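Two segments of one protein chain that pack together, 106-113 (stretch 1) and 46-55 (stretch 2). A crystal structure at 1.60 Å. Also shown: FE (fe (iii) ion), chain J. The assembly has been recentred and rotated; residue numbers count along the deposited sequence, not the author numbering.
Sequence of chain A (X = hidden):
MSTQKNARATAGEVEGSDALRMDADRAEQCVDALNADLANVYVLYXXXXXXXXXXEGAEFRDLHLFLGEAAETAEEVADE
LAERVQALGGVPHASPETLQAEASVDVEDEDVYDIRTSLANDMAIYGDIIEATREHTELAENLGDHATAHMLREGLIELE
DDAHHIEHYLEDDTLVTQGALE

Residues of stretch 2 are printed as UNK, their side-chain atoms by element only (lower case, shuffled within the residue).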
ATOM      1  N   ASP A 106      30.290   2.332  28.614  1.00 24.55           N
ATOM      2  CA  ASP A 106      31.003   1.078  28.822  1.00 25.80           C
ATOM      3  C   ASP A 106      30.544   0.053  27.803  1.00 25.74           C
ATOM      4  O   ASP A 106      29.356  -0.143  27.644  1.00 26.58           O
ATOM      5  CB  ASP A 106      30.700   0.526  30.209  1.00 27.16           C
ATOM      6  CG  ASP A 106      31.044   1.498  31.297  1.00 30.23           C
ATOM      7  OD1 ASP A 106      32.206   1.949  31.332  1.00 33.39           O
ATOM      8  OD2 ASP A 106      30.198   1.896  32.114  1.00 36.64           O
ATOM      9  N   VAL A 107      31.492  -0.592  27.139  1.00 25.04           N
ATOM     10  CA  VAL A 107      31.238  -1.579  26.112  1.00 25.92           C
ATOM     11  C   VAL A 107      31.531  -2.970  26.651  1.00 25.20           C
ATOM     12  O   VAL A 107      32.530  -3.160  27.352  1.00 23.91           O
ATOM     13  CB  VAL A 107      32.117  -1.293  24.858  1.00 27.21           C
ATOM     14  CG1 VAL A 107      32.122   0.180  24.510  1.00 28.68           C
ATOM     15  CG2 VAL A 107      33.517  -1.728  25.048  1.00 32.49           C
ATOM     16  N   GLU A 108      30.690  -3.947  26.360  1.00 23.39           N
ATOM     17  CA  GLU A 108      30.990  -5.333  26.695  1.00 23.62           C
ATOM     18  C   GLU A 108      32.223  -5.797  25.981  1.00 23.51           C
ATOM     19  O   GLU A 108      32.450  -5.426  24.842  1.00 24.59           O
ATOM     20  CB  GLU A 108      29.884  -6.299  26.233  1.00 23.78           C
ATOM     21  CG  GLU A 108      28.724  -6.349  27.150  1.00 24.66           C
ATOM     22  CD  GLU A 108      27.630  -7.314  26.753  1.00 21.07           C
ATOM     23  OE1 GLU A 108      26.641  -7.340  27.499  1.00 22.96           O
ATOM     24  OE2 GLU A 108      27.757  -8.069  25.750  1.00 19.59           O
ATOM     25  N   ASP A 109      32.948  -6.714  26.603  1.00 24.12           N
ATOM     26  CA  ASP A 109      34.004  -7.413  25.889  1.00 24.80           C
ATOM     27  C   ASP A 109      33.360  -8.414  24.909  1.00 23.27           C
ATOM     28  O   ASP A 109      32.142  -8.507  24.836  1.00 23.46           O
ATOM     29  CB  ASP A 109      35.031  -8.034  26.837  1.00 25.19           C
ATOM     30  CG  ASP A 109      34.538  -9.221  27.620  1.00 30.09           C
ATOM     31  OD1 ASP A 109      35.284  -9.592  28.563  1.00 34.31           O
ATOM     32  OD2 ASP A 109      33.543  -9.905  27.380  1.00 31.68           O
ATOM     33  N   GLU A 110      34.161  -9.144  24.163  1.00 21.75           N
ATOM     34  CA  GLU A 110      33.624  -9.922  23.026  1.00 22.25           C
ATOM     35  C   GLU A 110      33.008 -11.263  23.374  1.00 22.79           C
ATOM     36  O   GLU A 110      32.475 -11.970  22.478  1.00 24.41           O
ATOM     37  CB  GLU A 110      34.711 -10.087  21.947  1.00 22.61           C
ATOM     38  CG  GLU A 110      35.004  -8.774  21.248  1.00 23.67           C
ATOM     39  CD  GLU A 110      33.815  -8.298  20.429  1.00 23.21           C
ATOM     40  OE1 GLU A 110      33.328  -7.177  20.701  1.00 25.51           O
ATOM     41  OE2 GLU A 110      33.396  -9.040  19.525  1.00 23.59           O
ATOM     42  N   ASP A 111      33.050 -11.652  24.639  1.00 21.41           N
ATOM     43  CA  ASP A 111      32.350 -12.858  25.022  1.00 21.19           C
ATOM     44  C   ASP A 111      30.864 -12.539  25.067  1.00 21.20           C
ATOM     45  O   ASP A 111      30.472 -11.364  25.059  1.00 21.05           O
ATOM     46  CB  ASP A 111      32.823 -13.385  26.359  1.00 21.52           C
ATOM     47  CG  ASP A 111      34.259 -13.893  26.312  1.00 23.89           C
ATOM     48  OD1 ASP A 111      34.790 -14.183  25.212  1.00 22.87           O
ATOM     49  OD2 ASP A 111      34.900 -14.070  27.359  1.00 25.33           O
ATOM     50  N   VAL A 112      30.065 -13.612  25.050  1.00 20.20           N
ATOM     51  CA  VAL A 112      28.606 -13.528  25.075  1.00 20.43           C
ATOM     52  C   VAL A 112      28.081 -13.861  26.451  1.00 20.54           C
ATOM     53  O   VAL A 112      28.408 -14.898  26.998  1.00 20.89           O
ATOM     54  CB  VAL A 112      28.016 -14.489  24.035  1.00 21.23           C
ATOM     55  CG1 VAL A 112      26.469 -14.474  24.067  1.00 21.50           C
ATOM     56  CG2 VAL A 112      28.502 -14.098  22.685  1.00 22.32           C
ATOM     57  N   TYR A 113      27.251 -12.988  27.000  1.00 18.86           N
ATOM     58  CA  TYR A 113      26.708 -13.175  28.322  1.00 20.63           C
ATOM     59  C   TYR A 113      25.234 -13.485  28.240  1.00 20.59           C
ATOM     60  O   TYR A 113      24.582 -13.311  27.190  1.00 20.94           O
ATOM     61  CB  TYR A 113      26.979 -11.942  29.145  1.00 20.70           C
ATOM     62  CG  TYR A 113      28.468 -11.718  29.194  1.00 22.40           C
ATOM     63  CD1 TYR A 113      29.104 -10.837  28.342  1.00 22.21           C
ATOM     64  CD2 TYR A 113      29.256 -12.474  30.055  1.00 22.63           C
ATOM     65  CE1 TYR A 113      30.507 -10.698  28.348  1.00 25.28           C
ATOM     66  CE2 TYR A 113      30.607 -12.335  30.078  1.00 24.95           C
ATOM     67  CZ  TYR A 113      31.238 -11.459  29.234  1.00 24.70           C
ATOM     68  OH  TYR A 113      32.614 -11.345  29.297  1.00 25.58           O
ATOM     69  N   UNK A  46      25.935  -0.878  18.095  1.00 16.09           N
ATOM     70  CA  UNK A  46      26.698  -2.109  17.877  1.00 15.68           C
ATOM     71  C   UNK A  46      26.464  -3.161  18.961  1.00 17.04           C
ATOM     72  O   UNK A  46      26.445  -4.364  18.683  1.00 17.43           O
ATOM     73  c   UNK A  46      28.858  -0.258  15.736  1.00 17.38           C
ATOM     74  c   UNK A  46      28.528  -1.444  16.315  1.00 15.91           C
ATOM     75  c   UNK A  46      28.184  -1.808  17.715  1.00 16.29           C
ATOM     76  n   UNK A  46      28.496  -2.373  15.302  1.00 19.14           N
ATOM     77  c   UNK A  46      28.819  -1.773  14.160  1.00 16.51           C
ATOM     78  n   UNK A  46      29.030  -0.497  14.396  1.00 17.18           N
ATOM     79  N   UNK A  47      26.204  -2.716  20.185  1.00 16.26           N
ATOM     80  CA  UNK A  47      25.942  -3.650  21.280  1.00 17.68           C
ATOM     81  C   UNK A  47      24.517  -4.213  21.232  1.00 17.17           C
ATOM     82  O   UNK A  47      24.297  -5.381  21.534  1.00 16.98           O
ATOM     83  n   UNK A  47      26.347  -3.196  26.039  1.00 22.67           N
ATOM     84  o   UNK A  47      28.244  -3.532  24.867  1.00 23.75           O
ATOM     85  c   UNK A  47      26.164  -2.987  22.607  1.00 17.96           C
ATOM     86  c   UNK A  47      27.015  -3.556  24.941  1.00 22.95           C
ATOM     87  c   UNK A  47      26.181  -3.998  23.742  1.00 19.54           C
ATOM     88  N   UNK A  48      23.583  -3.400  20.750  1.00 18.03           N
ATOM     89  CA  UNK A  48      22.215  -3.869  20.520  1.00 17.31           C
ATOM     90  C   UNK A  48      22.239  -4.927  19.423  1.00 18.39           C
ATOM     91  O   UNK A  48      21.566  -5.956  19.523  1.00 17.19           O
ATOM     92  c   UNK A  48      21.297  -2.712  20.133  1.00 16.63           C
ATOM     93  c   UNK A  48      20.169  -2.338  22.374  1.00 19.47           C
ATOM     94  c   UNK A  48      20.227  -0.545  20.717  1.00 20.12           C
ATOM     95  c   UNK A  48      20.974  -1.727  21.236  1.00 17.52           C
ATOM     96  N   UNK A  49      23.005  -4.657  18.370  1.00 16.89           N
ATOM     97  CA  UNK A  49      23.182  -5.655  17.305  1.00 18.18           C
ATOM     98  C   UNK A  49      23.742  -6.941  17.847  1.00 17.78           C
ATOM     99  O   UNK A  49      23.208  -7.980  17.585  1.00 16.57           O
ATOM    100  c   UNK A  49      22.354  -5.486  13.544  1.00 29.61           C
ATOM    101  c   UNK A  49      24.077  -5.133  16.179  1.00 17.28           C
ATOM    102  c   UNK A  49      22.180  -4.560  14.650  1.00 25.69           C
ATOM    103  n   UNK A  49      21.360  -5.137  12.392  1.00 31.02           N
ATOM    104  c   UNK A  49      23.440  -4.084  15.251  1.00 19.95           C
ATOM    105  N   UNK A  50      24.794  -6.871  18.664  1.00 15.92           N
ATOM    106  CA  UNK A  50      25.352  -8.056  19.290  1.00 17.55           C
ATOM    107  C   UNK A  50      24.285  -8.849  20.031  1.00 16.68           C
ATOM    108  O   UNK A  50      24.182 -10.055  19.902  1.00 16.50           O
ATOM    109  c   UNK A  50      26.398  -7.639  20.306  1.00 17.46           C
ATOM    110  n   UNK A  50      29.661  -9.052  23.795  1.00 20.00           N
ATOM    111  c   UNK A  50      26.986  -8.798  21.042  1.00 16.44           C
ATOM    112  c   UNK A  50      28.678  -9.443  22.722  1.00 18.27           C
ATOM    113  c   UNK A  50      28.051  -8.290  21.994  1.00 19.15           C
ATOM    114  N   UNK A  51      23.540  -8.172  20.873  1.00 16.77           N
ATOM    115  CA  UNK A  51      22.521  -8.844  21.672  1.00 17.34           C
ATOM    116  C   UNK A  51      21.379  -9.429  20.839  1.00 17.45           C
ATOM    117  O   UNK A  51      20.913 -10.532  21.161  1.00 17.86           O
ATOM    118  n   UNK A  51      23.093  -6.484  24.582  1.00 17.81           N
ATOM    119  c   UNK A  51      24.358  -8.146  23.938  1.00 18.98           C
ATOM    120  n   UNK A  51      25.005  -7.419  24.905  1.00 19.41           N
ATOM    121  c   UNK A  51      22.050  -7.921  22.780  1.00 16.75           C
ATOM    122  c   UNK A  51      23.154  -7.560  23.728  1.00 17.62           C
ATOM    123  c   UNK A  51      24.224  -6.423  25.274  1.00 17.02           C
ATOM    124  N   UNK A  52      20.929  -8.683  19.818  1.00 17.98           N
ATOM    125  CA  UNK A  52      20.016  -9.181  18.767  1.00 17.75           C
ATOM    126  C   UNK A  52      20.506 -10.488  18.122  1.00 17.85           C
ATOM    127  O   UNK A  52      19.788 -11.435  18.025  1.00 17.85           O
ATOM    128  c   UNK A  52      17.676  -8.745  14.949  1.00 25.00           C
ATOM    129  n   UNK A  52      18.831  -8.712  14.305  1.00 21.72           N
ATOM    130  c   UNK A  52      19.267  -8.401  16.439  1.00 20.23           C
ATOM    131  c   UNK A  52      19.840  -8.037  17.770  1.00 19.13           C
ATOM    132  n   UNK A  52      17.911  -8.575  16.243  1.00 20.41           N
ATOM    133  c   UNK A  52      19.839  -8.469  15.222  1.00 21.70           C
ATOM    134  N   UNK A  53      21.780 -10.552  17.748  1.00 18.55           N
ATOM    135  CA  UNK A  53      22.313 -11.725  17.107  1.00 19.01           C
ATOM    136  C   UNK A  53      22.360 -12.919  18.042  1.00 19.31           C
ATOM    137  O   UNK A  53      22.093 -14.038  17.629  1.00 19.82           O
ATOM    138  c   UNK A  53      27.016  -8.400  15.433  1.00 21.32           C
ATOM    139  c   UNK A  53      22.897 -10.057  14.502  1.00 19.50           C
ATOM    140  c   UNK A  53      25.498  -7.738  13.709  1.00 19.89           C
ATOM    141  n   UNK A  53      23.372  -9.022  13.749  1.00 19.36           N
ATOM    142  c   UNK A  53      24.618  -8.676  14.194  1.00 19.67           C
ATOM    143  c   UNK A  53      26.689  -7.611  14.365  1.00 22.28           C
ATOM    144  c   UNK A  53      23.828 -10.372  15.511  1.00 19.08           C
ATOM    145  c   UNK A  53      23.723 -11.434  16.591  1.00 19.66           C
ATOM    146  c   UNK A  53      24.925  -9.500  15.300  1.00 18.61           C
ATOM    147  c   UNK A  53      26.142  -9.337  15.925  1.00 21.11           C
ATOM    148  N   UNK A  54      22.707 -12.687  19.301  1.00 18.41           N
ATOM    149  CA  UNK A  54      23.131 -13.759  20.170  1.00 19.36           C
ATOM    150  C   UNK A  54      22.019 -14.231  21.118  1.00 18.49           C
ATOM    151  O   UNK A  54      22.146 -15.297  21.706  1.00 19.15           O
ATOM    152  c   UNK A  54      24.352 -13.327  20.981  1.00 19.46           C
ATOM    153  n   UNK A  54      26.310 -12.148  20.178  1.00 21.54           N
ATOM    154  o   UNK A  54      25.966 -14.213  19.487  1.00 31.62           O
ATOM    155  c   UNK A  54      25.624 -13.265  20.151  1.00 23.25           C
ATOM    156  N   UNK A  55      20.942 -13.460  21.283  1.00 17.95           N
ATOM    157  CA  UNK A  55      19.956 -13.791  22.281  1.00 17.44           C
ATOM    158  C   UNK A  55      19.366 -15.187  22.032  1.00 18.59           C
ATOM    159  O   UNK A  55      19.020 -15.549  20.899  1.00 18.93           O
ATOM    160  c   UNK A  55      18.827 -12.711  22.450  1.00 17.63           C
ATOM    161  c   UNK A  55      18.042 -12.503  21.149  1.00 16.41           C
ATOM    162  c   UNK A  55      17.941 -13.049  23.639  1.00 19.02           C
TER
HETATM  163 FE    FE J1301      19.161  -9.156  12.181  0.50 24.99          FE
HETATM  164  O   HOH W   1      27.630  -1.824  28.870  1.00 34.78           O
HETATM  165  O   HOH W   2      31.156  -6.672  22.489  1.00 28.84           O
HETATM  166  O   HOH W   3      17.313  -9.663  11.762  1.00 31.90           O
HETATM  167  O   HOH W   4      18.427  -7.036  11.664  1.00 33.35           O

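Position 46 has one carbon leading to a five-membered ring of three carbons and two nitrogens. The ring stays out of reach of stretch 1. It is His-46.

Position 47 has three carbons, the third carrying one oxygen and one nitrogen. The side-chain oxygen lies 2.9 Å from Glu-108 N. This is a terminal amide, and its length makes it Gln-47. Its OE1 accepts a hydrogen bond from Glu-108 N, with a nearly straight angle of 172°. Water 1 adds a weak link: it accepts from Gln-47 NE2 at 3.4 Å and donates to Asp-106 O at 2.7 Å.

Position 48 has four carbons, forked at the second. It touches nothing on stretch 1. The fork identifies Leu-48.

Position 49 has four carbons in a row ending in nitrogen, and it too is far from stretch 1. It is Lys-49.

Position 50 has the same atoms, but its CA-to-CB bond points toward stretch 1. All four chi angles are t, so the chain is fully extended. Its terminal nitrogen lies 2.9 Å from Glu-108 OE2. This is Lys-50, and that contact is a salt bridge. Lys-50 NZ also donates to Asp-111 O at 2.8 Å, and it lies 2.7 Å from Asp-109 O.

Position 51 has one carbon and a five-membered ring with two nitrogens. A ring nitrogen faces Glu-108, whose OE2 sits at the ring edge. The residue is His-51, and its NE2 donates to Glu-108 OE2 at 3.0 Å with an angle of 173°.

Position 52 has the same ring pattern and is out of reach of stretch 1. One ring nitrogen lies 2.2 Å from FE. It is His-52, and NE2 is the ligand.

Position 53 has one carbon, then fused five- and six-membered rings holding eight carbons and one nitrogen. Only Trp-53 fits. It does not touch stretch 1.

Position 54 has two carbons, the second carrying one oxygen and one nitrogen. The amide nitrogen lies 3.9 Å from Val-112 CG2. This short amide is Asn-54.

Position 55 has three carbons, one carrying the other two. It is Val-55, the first residue to leave helical phi/psi, and its CA-to-CB bond points away from stretch 1.

The contact joins a helix to a segment without regular structure. Glu-108 is central: its backbone N binds Gln-47, and its OE2 accepts from both Lys-50 and His-51. Lys-50 NZ meets both the Glu-108 carboxylate and the backbone O of Asp-111. Water 2 accepts from Lys-50 NZ at 3.1 Å. Val-112 packs against Asn-54 at the other end.

Stretch 2, residues 46-55: HQLKKHHWNV
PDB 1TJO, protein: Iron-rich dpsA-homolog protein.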